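Local coordinates for DNA translocase coupling protein (Clostridium perfringens, PDB 6O1W) that probably binds DNA and ATP, as an FtsK/SpoIIIE-family translocase that serves as the coupling protein in plasmid conjugation, at residues R41-T46 against I85-G90; A92-Y97 against T335-A340; M162-G167 against L236-D241; T183-A188 against A251-I256. One frame throughout, in Å; residues are numbered along the deposited sequence.

Interaction 1: R41-T46 against I85-G90; sequences RIDEIT and IKSMAG. With BGC (beta-D-glucopyranose), chain D.
Two reciprocal pairs of backbone hydrogen bonds join strand 43-46 to strand 85-89 in antiparallel register, with the non-hydrogen-bonded pair E44 and K86 between them. The bond from D43 N to S87 O is 2.8 Å long and nearly straight at 175°; S87 N returns to D43 O, and I45 and I85 bond in the same reciprocal way. Packing is tight on the face that carries D43, I45, I85 and S87. There I45 CD1 lies 3.3 Å from S87 OG, a buried hydroxyl with no partner in the model, set between the backbone N and the carbonyl carbon (chi1 59°). On the other face K86 curls back through three bent torsions, bringing its CE to 3.9 Å from E44 CB. The extended E44 reaches a bound glucose and accepts from its O1 through OE2 at 2.8 Å, while the sugar O6 donates to I42 O at 2.7 Å. The R41/A89 end is looser: a water donates to R41 O and D43 OD2 and accepts from A89 N, spanning the strands where the ladder has ended. R41 turns its guanidinium away to a salt bridge with D91. The two strands are the inner pair of a four-stranded antiparallel sheet, flanked by strands 30-36 and 69-76, while I42 and M88 reach across to Q337 on strand 334-340 of the larger sheet.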
loop_
_atom_site.group_PDB
_atom_site.type_symbol
_atom_site.label_atom_id
_atom_site.label_comp_id
_atom_site.label_asym_id
_atom_site.label_seq_id
_atom_site.Cartn_x
_atom_site.Cartn_y
_atom_site.Cartn_z
ATOM N N ARG A 41 0.827 15.846 0.361
ATOM C CA ARG A 41 0.076 17.089 0.596
ATOM C C ARG A 41 -0.017 17.406 2.109
ATOM O O ARG A 41 -0.949 18.067 2.572
ATOM C CB ARG A 41 -1.289 17.104 -0.124
ATOM C CG ARG A 41 -1.156 17.059 -1.648
ATOM C CD ARG A 41 -1.547 18.369 -2.307
ATOM N NE ARG A 41 -2.595 18.160 -3.310
ATOM C CZ ARG A 41 -3.720 18.870 -3.397
ATOM N NH1 ARG A 41 -3.949 19.872 -2.555
ATOM N NH2 ARG A 41 -4.615 18.590 -4.337
ATOM N N ILE A 42 0.986 16.948 2.866
ATOM C CA ILE A 42 1.091 17.203 4.305
ATOM C C ILE A 42 2.163 18.288 4.422
ATOM O O ILE A 42 3.248 18.128 3.846
ATOM C CB ILE A 42 1.482 15.937 5.126
ATOM C CG1 ILE A 42 0.431 14.821 4.982
ATOM C CG2 ILE A 42 1.705 16.296 6.617
ATOM C CD1 ILE A 42 0.984 13.374 5.382
ATOM N N ASP A 43 1.844 19.369 5.163
ATOM C CA ASP A 43 2.686 20.538 5.406
ATOM C C ASP A 43 3.266 20.551 6.809
ATOM O O ASP A 43 2.645 20.060 7.734
ATOM C CB ASP A 43 1.865 21.840 5.204
ATOM C CG ASP A 43 1.138 21.938 3.866
ATOM O OD1 ASP A 43 1.816 21.970 2.822
ATOM O OD2 ASP A 43 -0.106 21.982 3.867
ATOM N N GLU A 44 4.433 21.156 6.967
ATOM C CA GLU A 44 5.103 21.362 8.241
ATOM C C GLU A 44 5.209 22.884 8.393
ATOM O O GLU A 44 5.903 23.548 7.604
ATOM C CB GLU A 44 6.482 20.682 8.258
ATOM C CG GLU A 44 7.171 20.727 9.611
ATOM C CD GLU A 44 8.673 20.507 9.544
ATOM O OE1 GLU A 44 9.391 21.424 9.080
ATOM O OE2 GLU A 44 9.134 19.420 9.960
ATOM N N ILE A 45 4.416 23.441 9.329
ATOM C CA ILE A 45 4.384 24.874 9.570
ATOM C C ILE A 45 5.036 25.144 10.904
ATOM O O ILE A 45 4.600 24.613 11.927
ATOM C CB ILE A 45 2.976 25.504 9.463
ATOM C CG1 ILE A 45 2.123 24.858 8.338
ATOM C CG2 ILE A 45 3.095 27.014 9.263
ATOM C CD1 ILE A 45 0.571 25.132 8.502
ATOM N N THR A 46 6.103 25.953 10.887
ATOM C CA THR A 46 6.854 26.264 12.089
ATOM C C THR A 46 6.607 27.696 12.470
ATOM O O THR A 46 6.808 28.598 11.657
ATOM C CB THR A 46 8.347 25.948 11.868
ATOM O OG1 THR A 46 8.451 24.616 11.386
ATOM C CG2 THR A 46 9.173 26.109 13.124
ATOM N N ILE A 85 3.545 22.482 13.439
ATOM C CA ILE A 85 2.217 21.970 13.129
ATOM C C ILE A 85 2.338 21.098 11.886
ATOM O O ILE A 85 2.951 21.528 10.897
ATOM C CB ILE A 85 1.226 23.142 12.884
ATOM C CG1 ILE A 85 1.191 24.135 14.074
ATOM C CG2 ILE A 85 -0.203 22.634 12.522
ATOM C CD1 ILE A 85 0.469 25.441 13.782
ATOM N N LYS A 86 1.768 19.872 11.946
ATOM C CA LYS A 86 1.660 18.987 10.805
ATOM C C LYS A 86 0.215 19.132 10.365
ATOM O O LYS A 86 -0.697 18.995 11.182
ATOM C CB LYS A 86 2.028 17.528 11.180
ATOM C CG LYS A 86 3.501 17.303 11.619
ATOM C CD LYS A 86 4.606 17.878 10.674
ATOM C CE LYS A 86 4.542 17.426 9.224
ATOM N NZ LYS A 86 4.568 15.957 9.093
ATOM N N SER A 87 -0.003 19.559 9.128
ATOM C CA SER A 87 -1.375 19.806 8.655
ATOM C C SER A 87 -1.579 19.498 7.190
ATOM O O SER A 87 -0.611 19.295 6.473
ATOM C CB SER A 87 -1.783 21.258 8.915
ATOM O OG SER A 87 -0.914 22.165 8.256
HETATM N N MSE A 88 -2.837 19.545 6.744
HETATM C CA MSE A 88 -3.250 19.380 5.355
HETATM C C MSE A 88 -4.231 20.493 5.057
HETATM O O MSE A 88 -5.124 20.740 5.867
HETATM C CB MSE A 88 -3.937 18.016 5.139
HETATM C CG MSE A 88 -2.951 16.857 5.090
HETATM SE SE MSE A 88 -3.831 15.122 4.899
HETATM C CE MSE A 88 -4.655 15.371 3.130
ATOM N N ALA A 89 -4.060 21.181 3.917
ATOM C CA ALA A 89 -4.935 22.277 3.485
ATOM C C ALA A 89 -6.353 21.740 3.278
ATOM O O ALA A 89 -6.498 20.599 2.834
ATOM C CB ALA A 89 -4.416 22.853 2.171
ATOM N N GLY A 90 -7.374 22.545 3.606
ATOM C CA GLY A 90 -8.773 22.187 3.376
ATOM C C GLY A 90 -9.043 21.824 1.917
ATOM O O GLY A 90 -9.995 21.093 1.634
HETATM C C2 BGC D . 8.469 15.297 7.593
HETATM C C3 BGC D . 8.789 15.025 6.124
HETATM C C4 BGC D . 7.875 15.835 5.209
HETATM C C5 BGC D . 7.897 17.310 5.606
HETATM C C6 BGC D . 6.900 18.153 4.844
HETATM C C1 BGC D . 8.460 16.795 7.876
HETATM O O1 BGC D . 8.039 16.992 9.182
HETATM O O2 BGC D . 9.425 14.684 8.450
HETATM O O3 BGC D . 8.622 13.636 5.849
HETATM O O4 BGC D . 8.249 15.681 3.841
HETATM O O5 BGC D . 7.551 17.442 6.992
HETATM O O6 BGC D . 5.560 17.815 5.189
HETATM O O HOH W 1 -1.756 20.598 2.142
#

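Interaction 2: A92-Y97 against T335-A340; sequences AKIPKY and TVQFQA
Backbone pairing plays no part here: no hydrogen bond crosses between loop 92-97 and strand 335-340, and the closest CA atoms, those of P95 and Q339, stay 6.3 Å apart. The loop runs alongside the strand, the directions of 94-97 and 337-339 differing by 33°. The apolar contacts are few. I94 holds CG1 between its backbone N and carbonyl carbon (chi1 51°) and then extends, so that CD1 comes to 3.8 Å from Q337 CG; the extended Q337 is crossed obliquely at its aliphatic part. Further along, P95 CD approaches Q339 CB at 4.3 Å, a looser touch. The polar contacts centre on Q339. Its CG is anti to the backbone N, and a bend at chi2 (61°) folds the amide along the loop backbone, with CG only 3.2 Å from P95 O. Q339 OE1 also lies 3.2 Å from P95 O, yet both are acceptors and cannot bond to each other. R326, on the adjoining strand 326-331, supplies the missing donors: its NH2 bonds to P95 O and its NE to Q339 OE1. Q339 NE2 donates to K324 O. The next residue, A340, belongs to an ATP site observed for this protein but empty here. The chemistry thus implies an indirect tie, in which one guanidinium joins two facing carbonyl oxygens, probably offsets their mutual repulsion and, together with K324 O on NE2, probably sets the orientation of the Q339 amide.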
loop_
_atom_site.group_PDB
_atom_site.type_symbol
_atom_site.label_atom_id
_atom_site.label_comp_id
_atom_site.label_asym_id
_atom_site.label_seq_id
_atom_site.Cartn_x
_atom_site.Cartn_y
_atom_site.Cartn_z
ATOM N N ALA A 92 -6.902 19.988 0.029
ATOM C CA ALA A 92 -6.335 18.647 -0.182
ATOM C C ALA A 92 -7.328 17.623 0.378
ATOM O O ALA A 92 -7.147 17.082 1.475
ATOM C CB ALA A 92 -4.963 18.530 0.490
ATOM N N LYS A 93 -8.403 17.386 -0.390
ATOM C CA LYS A 93 -9.501 16.526 0.006
ATOM C C LYS A 93 -9.409 15.094 -0.549
ATOM O O LYS A 93 -9.154 14.883 -1.738
ATOM C CB LYS A 93 -10.840 17.185 -0.351
ATOM C CG LYS A 93 -12.038 16.630 0.419
ATOM C CD LYS A 93 -12.467 17.529 1.591
ATOM C CE LYS A 93 -13.550 16.883 2.430
ATOM N NZ LYS A 93 -13.990 17.752 3.552
ATOM N N ILE A 94 -9.572 14.121 0.349
ATOM C CA ILE A 94 -9.619 12.683 0.067
ATOM C C ILE A 94 -10.619 12.095 1.058
ATOM O O ILE A 94 -10.666 12.578 2.187
ATOM C CB ILE A 94 -8.242 11.915 0.052
ATOM C CG1 ILE A 94 -7.387 12.161 1.295
ATOM C CG2 ILE A 94 -7.451 12.210 -1.211
ATOM C CD1 ILE A 94 -6.033 11.464 1.228
ATOM N N PRO A 95 -11.399 11.052 0.699
ATOM C CA PRO A 95 -12.369 10.507 1.655
ATOM C C PRO A 95 -11.742 9.871 2.881
ATOM O O PRO A 95 -10.561 9.522 2.872
ATOM C CB PRO A 95 -13.150 9.479 0.821
ATOM C CG PRO A 95 -12.872 9.814 -0.599
ATOM C CD PRO A 95 -11.484 10.348 -0.597
ATOM N N LYS A 96 -12.540 9.723 3.946
ATOM C CA LYS A 96 -12.094 9.090 5.198
ATOM C C LYS A 96 -12.707 7.680 5.277
ATOM O O LYS A 96 -12.432 6.911 6.205
ATOM C CB LYS A 96 -12.483 9.946 6.417
ATOM C CG LYS A 96 -11.815 11.311 6.447
ATOM C CD LYS A 96 -11.935 11.949 7.834
ATOM C CE LYS A 96 -11.063 13.180 7.964
ATOM N NZ LYS A 96 -10.928 13.623 9.377
ATOM N N TYR A 97 -13.565 7.371 4.290
ATOM C CA TYR A 97 -14.233 6.097 4.093
ATOM C C TYR A 97 -14.606 6.006 2.637
ATOM O O TYR A 97 -15.198 6.930 2.084
ATOM C CB TYR A 97 -15.481 5.959 4.977
ATOM C CG TYR A 97 -16.188 4.630 4.826
ATOM C CD1 TYR A 97 -15.540 3.432 5.122
ATOM C CD2 TYR A 97 -17.517 4.569 4.413
ATOM C CE1 TYR A 97 -16.192 2.208 5.000
ATOM C CE2 TYR A 97 -18.179 3.351 4.299
ATOM C CZ TYR A 97 -17.510 2.174 4.581
ATOM O OH TYR A 97 -18.173 0.975 4.478
ATOM N N THR A 335 5.880 9.258 -3.803
ATOM C CA THR A 335 5.059 8.702 -2.718
ATOM C C THR A 335 3.833 9.581 -2.566
ATOM O O THR A 335 3.974 10.754 -2.261
ATOM C CB THR A 335 5.850 8.601 -1.378
ATOM O OG1 THR A 335 7.036 7.843 -1.567
ATOM C CG2 THR A 335 5.026 7.955 -0.252
ATOM N N VAL A 336 2.640 9.033 -2.781
ATOM C CA VAL A 336 1.410 9.830 -2.655
ATOM C C VAL A 336 0.482 9.259 -1.586
ATOM O O VAL A 336 0.483 8.052 -1.345
ATOM C CB VAL A 336 0.665 10.076 -4.014
ATOM C CG1 VAL A 336 1.606 10.634 -5.086
ATOM C CG2 VAL A 336 -0.038 8.822 -4.509
ATOM N N GLN A 337 -0.336 10.118 -0.985
ATOM C CA GLN A 337 -1.303 9.700 0.012
ATOM C C GLN A 337 -2.611 9.342 -0.721
ATOM O O GLN A 337 -2.988 10.009 -1.681
ATOM C CB GLN A 337 -1.519 10.861 1.044
ATOM C CG GLN A 337 -2.465 10.512 2.175
ATOM C CD GLN A 337 -2.658 11.566 3.256
ATOM O OE1 GLN A 337 -2.146 12.699 3.256
ATOM N NE2 GLN A 337 -3.434 11.196 4.215
ATOM N N PHE A 338 -3.291 8.280 -0.286
ATOM C CA PHE A 338 -4.576 7.895 -0.858
ATOM C C PHE A 338 -5.406 7.159 0.181
ATOM O O PHE A 338 -4.830 6.595 1.127
ATOM C CB PHE A 338 -4.401 6.992 -2.123
ATOM C CG PHE A 338 -4.136 5.526 -1.864
ATOM C CD1 PHE A 338 -2.863 5.085 -1.511
ATOM C CD2 PHE A 338 -5.147 4.579 -2.017
ATOM C CE1 PHE A 338 -2.603 3.720 -1.318
ATOM C CE2 PHE A 338 -4.892 3.221 -1.808
ATOM C CZ PHE A 338 -3.625 2.800 -1.439
ATOM N N GLN A 339 -6.747 7.108 -0.051
ATOM C CA GLN A 339 -7.705 6.360 0.751
ATOM C C GLN A 339 -7.987 5.063 0.018
ATOM O O GLN A 339 -8.482 5.084 -1.103
ATOM C CB GLN A 339 -9.036 7.135 0.933
ATOM C CG GLN A 339 -10.040 6.478 1.919
ATOM C CD GLN A 339 -9.530 6.340 3.345
ATOM O OE1 GLN A 339 -8.692 7.113 3.823
ATOM N NE2 GLN A 339 -10.019 5.332 4.069
ATOM N N ALA A 340 -7.699 3.949 0.661
ATOM C CA ALA A 340 -7.917 2.616 0.127
ATOM C C ALA A 340 -9.374 2.239 0.235
ATOM O O ALA A 340 -10.033 2.612 1.201
ATOM C CB ALA A 340 -7.078 1.608 0.905
#

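Interaction 3: M162-G167 against L236-D241; sequences MVDFKG and LAELMD
The carboxylate of E238 is the acceptor that connects helix 237-240 to the loop following strand 159-163. F165 N donates to E238 OE1 at 3.0 Å with an angle of 159°, approaching from above the carboxylate plane. The other oxygen, E238 OE2, has K166 CE at 3.4 Å, whereas K166 NZ stays 4.2 Å from E238 OE2, beyond salt-bridge range; that ammonium has a long, weak ion pair with D234. D164 satisfies the next donor: its OD1 accepts from K166 N at 3.0 Å, forming an Asx turn, and its OD2 accepts from E170 N. With D164 OD1 only 4.2 Å from E238 OE1, the two carboxylates may raise each other's proton affinity, an effect that the nearby K166 may partly offset. Beside the bond, the F165 ring runs nearly parallel to the E238 carboxylate, 6° between planes, and its CZ packs on L239 CD2 at 3.7 Å. The K166 side chain lies about 7 Å from that of K142, an ATP-binding P-loop residue, with no nucleotide bound here. F165 also packs on V185 and A188 of helix 185-209, and L239 meets F192 of that helix and I256 of helix 247-266.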
loop_
_atom_site.group_PDB
_atom_site.type_symbol
_atom_site.label_atom_id
_atom_site.label_comp_id
_atom_site.label_asym_id
_atom_site.label_seq_id
_atom_site.Cartn_x
_atom_site.Cartn_y
_atom_site.Cartn_z
HETATM N N MSE A 162 -3.666 -18.720 -2.976
HETATM C CA MSE A 162 -3.638 -17.926 -1.753
HETATM C C MSE A 162 -2.854 -18.649 -0.708
HETATM O O MSE A 162 -3.026 -19.855 -0.531
HETATM C CB MSE A 162 -5.060 -17.610 -1.299
HETATM C CG MSE A 162 -5.788 -16.675 -2.251
HETATM SE SE MSE A 162 -7.677 -17.154 -2.437
HETATM C CE MSE A 162 -7.566 -18.728 -3.538
ATOM N N VAL A 163 -1.939 -17.930 -0.059
ATOM C CA VAL A 163 -1.058 -18.513 0.948
ATOM C C VAL A 163 -1.357 -17.932 2.320
ATOM O O VAL A 163 -1.247 -16.712 2.514
ATOM C CB VAL A 163 0.443 -18.332 0.569
ATOM C CG1 VAL A 163 1.362 -18.924 1.645
ATOM C CG2 VAL A 163 0.740 -18.947 -0.794
ATOM N N ASP A 164 -1.691 -18.815 3.284
ATOM C CA ASP A 164 -1.935 -18.412 4.672
ATOM C C ASP A 164 -1.611 -19.540 5.609
ATOM O O ASP A 164 -2.409 -20.451 5.734
ATOM C CB ASP A 164 -3.386 -17.920 4.869
ATOM C CG ASP A 164 -3.823 -17.671 6.321
ATOM O OD1 ASP A 164 -2.948 -17.380 7.177
ATOM O OD2 ASP A 164 -5.023 -17.764 6.591
ATOM N N PHE A 165 -0.491 -19.440 6.338
ATOM C CA PHE A 165 -0.022 -20.482 7.256
ATOM C C PHE A 165 -0.790 -20.540 8.553
ATOM O O PHE A 165 -0.575 -21.465 9.324
ATOM C CB PHE A 165 1.491 -20.380 7.502
ATOM C CG PHE A 165 2.379 -20.810 6.339
ATOM C CD1 PHE A 165 1.845 -21.029 5.069
ATOM C CD2 PHE A 165 3.755 -20.928 6.503
ATOM C CE1 PHE A 165 2.663 -21.407 4.000
ATOM C CE2 PHE A 165 4.580 -21.274 5.417
ATOM C CZ PHE A 165 4.026 -21.504 4.173
ATOM N N LYS A 166 -1.724 -19.600 8.788
ATOM C CA LYS A 166 -2.560 -19.641 9.989
ATOM C C LYS A 166 -3.803 -20.507 9.715
ATOM O O LYS A 166 -4.942 -20.073 9.908
ATOM C CB LYS A 166 -2.894 -18.232 10.504
ATOM C CG LYS A 166 -1.657 -17.486 10.977
ATOM C CD LYS A 166 -1.904 -16.002 11.289
ATOM C CE LYS A 166 -1.923 -15.135 10.046
ATOM N NZ LYS A 166 -1.835 -13.685 10.373
ATOM N N GLY A 167 -3.559 -21.740 9.280
ATOM C CA GLY A 167 -4.603 -22.712 8.963
ATOM C C GLY A 167 -5.572 -22.263 7.882
ATOM O O GLY A 167 -6.656 -22.830 7.756
ATOM N N LEU A 236 4.208 -12.191 4.480
ATOM C CA LEU A 236 5.551 -12.506 3.975
ATOM C C LEU A 236 6.458 -13.112 5.057
ATOM O O LEU A 236 7.275 -13.970 4.722
ATOM C CB LEU A 236 6.223 -11.275 3.337
ATOM C CG LEU A 236 7.522 -11.475 2.510
ATOM C CD1 LEU A 236 7.357 -12.480 1.389
ATOM C CD2 LEU A 236 8.009 -10.168 1.960
ATOM N N ALA A 237 6.294 -12.707 6.341
ATOM C CA ALA A 237 7.101 -13.248 7.455
ATOM C C ALA A 237 6.991 -14.778 7.584
ATOM O O ALA A 237 7.968 -15.410 7.953
ATOM C CB ALA A 237 6.738 -12.575 8.773
ATOM N N GLU A 238 5.833 -15.370 7.235
ATOM C CA GLU A 238 5.613 -16.839 7.264
ATOM C C GLU A 238 6.531 -17.601 6.261
ATOM O O GLU A 238 6.817 -18.787 6.459
ATOM C CB GLU A 238 4.136 -17.164 6.983
ATOM C CG GLU A 238 3.212 -16.785 8.143
ATOM C CD GLU A 238 1.713 -16.751 7.889
ATOM O OE1 GLU A 238 1.269 -17.083 6.764
ATOM O OE2 GLU A 238 0.978 -16.366 8.825
ATOM N N LEU A 239 6.987 -16.912 5.194
ATOM C CA LEU A 239 7.879 -17.495 4.192
ATOM C C LEU A 239 9.337 -17.018 4.376
ATOM O O LEU A 239 10.254 -17.747 4.008
ATOM C CB LEU A 239 7.420 -17.107 2.767
ATOM C CG LEU A 239 6.075 -17.648 2.237
ATOM C CD1 LEU A 239 5.809 -17.115 0.868
ATOM C CD2 LEU A 239 6.050 -19.188 2.178
HETATM N N MSE A 240 9.542 -15.780 4.868
HETATM C CA MSE A 240 10.870 -15.167 4.977
HETATM C C MSE A 240 11.525 -15.262 6.345
HETATM O O MSE A 240 12.742 -15.418 6.398
HETATM C CB MSE A 240 10.842 -13.701 4.520
HETATM C CG MSE A 240 10.459 -13.520 3.071
HETATM SE SE MSE A 240 11.766 -14.246 1.824
HETATM C CE MSE A 240 10.522 -14.879 0.378
ATOM N N ASP A 241 10.758 -15.115 7.439
ATOM C CA ASP A 241 11.325 -15.181 8.785
ATOM C C ASP A 241 11.637 -16.627 9.170
ATOM O O ASP A 241 10.730 -17.416 9.448
ATOM C CB ASP A 241 10.438 -14.475 9.821
ATOM C CG ASP A 241 11.089 -14.279 11.177
ATOM O OD1 ASP A 241 11.742 -15.231 11.673
ATOM O OD2 ASP A 241 10.933 -13.181 11.754
#

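Interaction 4: T183-A188 against A251-I256; sequences TEVDAA and AKLVRI
K252 NZ is gripped twice: it donates to D186 OD1 in a 2.8 Å salt bridge, and it donates to a water that lies 2.8 Å from K252 NZ. That water passes a hydrogen bond on to D186 O, so one ammonium holds the side chain of D186 directly and its carbonyl at second hand. A longer, weak ion pair with E189 adds to the charge balance. The geometry follows from the torsions: K252 CG is anti to the backbone N (chi1 -170°) and the chain runs extended as far as a bend at its last torsion, which carries NZ to D186 from 34° above the carboxylate plane. Beneath this polar rim, V185 is the apolar centre. Its CG2, anti to the backbone N, lies 3.7 Å from L253 CD2 and equally 3.7 Å from I256 CD1, so that one methyl touches both side chains. A188 CB extends the patch more loosely, 4.2 Å from I256 CD1. The start of helix 185-209 is capped within its own segment, where E184 at the N-cap accepts from A187 N through OE2 at 2.9 Å. R255 leaves this pair to form a salt bridge with E189, one turn on from V185. Helix 247-266 is therefore fastened to the first turn of helix 185-209 by charge at the surface and aliphatic packing below, and the acidic D186, close to that N terminus, is probably stabilised both by the lysine and by the helix end.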
loop_
_atom_site.group_PDB
_atom_site.type_symbol
_atom_site.label_atom_id
_atom_site.label_comp_id
_atom_site.label_asym_id
_atom_site.label_seq_id
_atom_site.Cartn_x
_atom_site.Cartn_y
_atom_site.Cartn_z
ATOM N N THR A 183 -2.015 -23.695 3.147
ATOM C CA THR A 183 -1.999 -23.430 4.586
ATOM C C THR A 183 -0.753 -23.924 5.351
ATOM O O THR A 183 -0.672 -23.732 6.573
ATOM C CB THR A 183 -3.262 -24.032 5.234
ATOM O OG1 THR A 183 -3.169 -25.444 5.140
ATOM C CG2 THR A 183 -4.546 -23.556 4.595
ATOM N N GLU A 184 0.165 -24.613 4.673
ATOM C CA GLU A 184 1.363 -25.128 5.344
ATOM C C GLU A 184 2.561 -25.077 4.402
ATOM O O GLU A 184 2.383 -24.981 3.198
ATOM C CB GLU A 184 1.109 -26.529 5.989
ATOM C CG GLU A 184 1.547 -27.755 5.187
ATOM C CD GLU A 184 0.671 -28.226 4.044
ATOM O OE1 GLU A 184 -0.523 -27.854 3.998
ATOM O OE2 GLU A 184 1.181 -29.001 3.204
ATOM N N VAL A 185 3.768 -25.130 4.968
ATOM C CA VAL A 185 5.049 -24.999 4.283
ATOM C C VAL A 185 5.295 -26.098 3.210
ATOM O O VAL A 185 5.876 -25.779 2.168
ATOM C CB VAL A 185 6.220 -24.869 5.305
ATOM C CG1 VAL A 185 6.515 -26.184 6.048
ATOM C CG2 VAL A 185 7.466 -24.303 4.644
ATOM N N ASP A 186 4.802 -27.342 3.423
ATOM C CA ASP A 186 4.953 -28.416 2.435
ATOM C C ASP A 186 4.180 -28.078 1.162
ATOM O O ASP A 186 4.738 -28.145 0.060
ATOM C CB ASP A 186 4.485 -29.781 3.009
ATOM C CG ASP A 186 5.236 -30.312 4.214
ATOM O OD1 ASP A 186 6.408 -29.947 4.389
ATOM O OD2 ASP A 186 4.654 -31.124 4.964
ATOM N N ALA A 187 2.900 -27.682 1.307
ATOM C CA ALA A 187 2.068 -27.272 0.174
ATOM C C ALA A 187 2.657 -26.019 -0.507
ATOM O O ALA A 187 2.601 -25.932 -1.728
ATOM C CB ALA A 187 0.652 -27.005 0.631
ATOM N N ALA A 188 3.281 -25.094 0.258
ATOM C CA ALA A 188 3.915 -23.876 -0.304
ATOM C C ALA A 188 5.151 -24.222 -1.128
ATOM O O ALA A 188 5.352 -23.577 -2.147
ATOM C CB ALA A 188 4.288 -22.883 0.797
ATOM N N ALA A 251 15.878 -25.039 5.535
ATOM C CA ALA A 251 16.295 -25.381 4.169
ATOM C C ALA A 251 15.103 -25.301 3.192
ATOM O O ALA A 251 15.246 -24.797 2.070
ATOM C CB ALA A 251 16.923 -26.765 4.145
ATOM N N LYS A 252 13.926 -25.760 3.647
ATOM C CA LYS A 252 12.672 -25.696 2.904
ATOM C C LYS A 252 12.305 -24.212 2.629
ATOM O O LYS A 252 12.013 -23.867 1.483
ATOM C CB LYS A 252 11.585 -26.394 3.716
ATOM C CG LYS A 252 10.296 -26.603 2.980
ATOM C CD LYS A 252 9.578 -27.761 3.616
ATOM C CE LYS A 252 8.557 -28.283 2.662
ATOM N NZ LYS A 252 8.537 -29.764 2.648
ATOM N N LEU A 253 12.370 -23.343 3.662
ATOM C CA LEU A 253 12.100 -21.891 3.526
ATOM C C LEU A 253 13.118 -21.200 2.603
ATOM O O LEU A 253 12.748 -20.309 1.853
ATOM C CB LEU A 253 12.034 -21.178 4.893
ATOM C CG LEU A 253 10.826 -21.523 5.801
ATOM C CD1 LEU A 253 10.862 -20.723 7.090
ATOM C CD2 LEU A 253 9.503 -21.300 5.099
ATOM N N VAL A 254 14.399 -21.621 2.671
ATOM C CA VAL A 254 15.484 -21.130 1.809
ATOM C C VAL A 254 15.130 -21.482 0.359
ATOM O O VAL A 254 15.235 -20.625 -0.504
ATOM C CB VAL A 254 16.885 -21.672 2.238
ATOM C CG1 VAL A 254 17.958 -21.398 1.177
ATOM C CG2 VAL A 254 17.305 -21.090 3.585
ATOM N N ARG A 255 14.676 -22.717 0.110
ATOM C CA ARG A 255 14.289 -23.201 -1.220
ATOM C C ARG A 255 13.110 -22.377 -1.742
ATOM O O ARG A 255 13.185 -21.875 -2.852
ATOM C CB ARG A 255 13.942 -24.692 -1.143
ATOM C CG ARG A 255 14.403 -25.530 -2.330
ATOM C CD ARG A 255 14.817 -26.939 -1.909
ATOM N NE ARG A 255 13.762 -27.649 -1.183
ATOM C CZ ARG A 255 13.941 -28.324 -0.050
ATOM N NH1 ARG A 255 15.146 -28.420 0.492
ATOM N NH2 ARG A 255 12.914 -28.912 0.547
ATOM N N ILE A 256 12.076 -22.146 -0.900
ATOM C CA ILE A 256 10.906 -21.314 -1.223
ATOM C C ILE A 256 11.313 -19.862 -1.540
ATOM O O ILE A 256 10.737 -19.264 -2.464
ATOM C CB ILE A 256 9.839 -21.374 -0.105
ATOM C CG1 ILE A 256 9.214 -22.775 -0.040
ATOM C CG2 ILE A 256 8.753 -20.271 -0.305
ATOM C CD1 ILE A 256 8.441 -23.100 1.295
HETATM O O HOH W 2 6.890 -30.201 0.407
#

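From the N terminus, interaction 1 closes first, joining the two inner strands of the small N-terminal sheet across 38 residues. Interaction 2 opens just afterwards and closes only near the C terminus, tying the loop leaving that sheet to strand 334-340 of the ten-stranded one. Interactions 1 and 2 touch, which couples the two sheets. Interactions 3 and 4 both fall within the long span that interaction 2 embraces, and their segments alternate, so the loops cross. Interaction 3 ties the end of strand 159-163 to helix 237-240, and interaction 4 the start of helix 185-209 to helix 247-266. Their centres, 9 Å apart, lie about 38 and 46 Å from that of interaction 1, beyond the chain's centre.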